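PDB 3WJ2: carboxylesterase from Ferroplasma acidiphilum, which hydrolyses carboxylic esters as an alpha/beta-hydrolase-fold carboxylesterase from an acid-loving archaeon, and may also act on sterol esters and triacylglycerols. Local coordinates for the interface of chains A and B. Coordinates in Å, arbitrary orientation; residue numbers count along the deposited sequence, not the author numbering. Chains: chain A/B, Carboxylesterase.

The interface of chains A and B. Residues chain A 295, 298-299, 302; chain B 299, 302-303, 306.
A:Arg302 reaches over the chain boundary to B:Asp306 and to the backbone of B:Arg302, where helix 291-303 of one alpha/beta-hydrolase subunit packs against its own copy in the other. The interface is two-fold symmetric, so each contact recurs with the chains exchanged; whether this pairing is the biological dimer the structure alone does not show. With CG anti to its own carbonyl carbon (chi1 -64°) and the chain extended as far as NE, A:Arg302 carries its guanidinium to the C-terminal end of the partner helix. There NH1 of A:Arg302 donates twice, first to the backbone O of B:Arg302 at 2.7 Å. The second bond of NH1 of A:Arg302 is a nearly straight salt bridge to the carboxylate OD1 of B:Asp306 at 2.9 Å; both acceptors lie close to the guanidinium plane. NH2 of A:Arg302 completes an end-on, two-nitrogen grip by bonding OD2 of B:Asp306 at 2.9 Å. The fit is twisted, the two planes standing 58° apart: NH1 sits above the carboxylate plane, whereas NH2 meets OD2 on its syn side. NZ of A:Lys298 makes a salt bridge to OD2 of B:Asp306 at 3.0 Å, on the anti side, so this oxygen accepts from two donors; CD of the lysine lies above one face of the A:Arg302 guanidinium of its own chain, toward the rim. Two basic groups so near would probably favour the ionised form of the B:Asp306 carboxylate. A leucine in place of A:Arg302 would probably leave B:Asp306 with A:Lys298 as its remaining mate here and strip the B:Arg302 carbonyl of its cross-chain donor. B:Arg302 returns the backbone bond, NH1 to the O of A:Arg302 at 2.8 Å. Next to these polar contacts, B:Ile303 packs against helix 291-303 of chain A. Its CG2 rests against CB of A:Lys298 at 3.7 Å, and its CD1, on the branch set between backbone N and carbonyl carbon (chi1 66°), lies 3.8 Å from the methyl CE of A:Met299 and also meets the amide ND2 end of A:Asn295. At the helix crossing, CB of A:Met299 meets CB of B:Met299 at 3.8 Å.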
# COMPACT_ATOMS: atom_id res chain seq x y z
N ASN A 295 -13.26 -20.34 6.86
CA ASN A 295 -12.82 -20.90 5.59
C ASN A 295 -11.29 -20.78 5.43
O ASN A 295 -10.66 -21.71 4.92
CB ASN A 295 -13.44 -20.17 4.43
CG ASN A 295 -14.90 -20.61 4.19
OD1 ASN A 295 -15.78 -19.76 3.96
ND2 ASN A 295 -15.11 -21.89 4.17
N LYS A 298 -9.96 -23.55 7.60
CA LYS A 298 -10.18 -24.88 6.89
C LYS A 298 -9.21 -25.07 5.75
O LYS A 298 -8.69 -26.18 5.60
CB LYS A 298 -11.57 -25.01 6.25
CG LYS A 298 -12.64 -25.19 7.22
CD LYS A 298 -13.95 -25.46 6.39
CE LYS A 298 -15.20 -25.45 7.21
NZ LYS A 298 -16.23 -25.36 6.11
N MET A 299 -8.97 -24.04 4.92
CA MET A 299 -7.99 -24.05 3.79
C MET A 299 -6.61 -24.55 4.30
O MET A 299 -6.00 -25.49 3.76
CB MET A 299 -7.86 -22.60 3.22
CG MET A 299 -8.93 -22.20 2.29
SD MET A 299 -8.37 -20.44 1.83
CE MET A 299 -9.68 -20.05 0.66
N ARG A 302 -6.62 -28.20 5.89
CA ARG A 302 -6.80 -29.24 4.83
C ARG A 302 -5.61 -29.56 4.00
O ARG A 302 -5.60 -30.64 3.45
CB ARG A 302 -8.08 -29.03 4.01
CG ARG A 302 -9.35 -29.18 4.87
CD ARG A 302 -10.55 -28.99 4.00
NE ARG A 302 -11.68 -29.08 4.93
CZ ARG A 302 -12.94 -29.13 4.51
NH1 ARG A 302 -13.18 -28.90 3.19
NH2 ARG A 302 -13.93 -29.23 5.37
N MET B 299 -5.67 -25.35 -1.46
CA MET B 299 -6.45 -24.77 -0.38
C MET B 299 -7.86 -24.50 -0.89
O MET B 299 -8.84 -24.83 -0.19
CB MET B 299 -5.82 -23.41 0.12
CG MET B 299 -4.62 -23.61 0.94
SD MET B 299 -4.15 -21.76 1.23
CE MET B 299 -2.91 -22.12 2.41
N ARG B 302 -9.91 -27.81 -1.90
CA ARG B 302 -10.27 -28.62 -0.78
C ARG B 302 -11.44 -28.12 0.02
O ARG B 302 -12.05 -28.87 0.73
CB ARG B 302 -9.05 -28.99 0.06
CG ARG B 302 -8.09 -29.90 -0.73
CD ARG B 302 -6.89 -30.32 0.12
NE ARG B 302 -5.95 -31.11 -0.71
CZ ARG B 302 -4.81 -31.63 -0.27
NH1 ARG B 302 -4.47 -31.54 0.99
NH2 ARG B 302 -4.03 -32.32 -1.09
N ILE B 303 -11.77 -26.83 -0.10
CA ILE B 303 -12.99 -26.31 0.57
C ILE B 303 -14.22 -26.22 -0.33
O ILE B 303 -15.31 -26.03 0.20
CB ILE B 303 -12.77 -24.95 1.34
CG1 ILE B 303 -12.45 -23.81 0.40
CG2 ILE B 303 -11.73 -25.19 2.51
CD1 ILE B 303 -12.64 -22.41 1.15
N ASP B 306 -17.62 -28.15 0.45
CA ASP B 306 -18.38 -27.71 1.54
C ASP B 306 -19.52 -26.81 1.05
O ASP B 306 -20.51 -26.64 1.81
CB ASP B 306 -17.43 -27.00 2.50
CG ASP B 306 -16.48 -27.97 3.20
OD1 ASP B 306 -15.97 -28.88 2.54
OD2 ASP B 306 -16.30 -27.87 4.41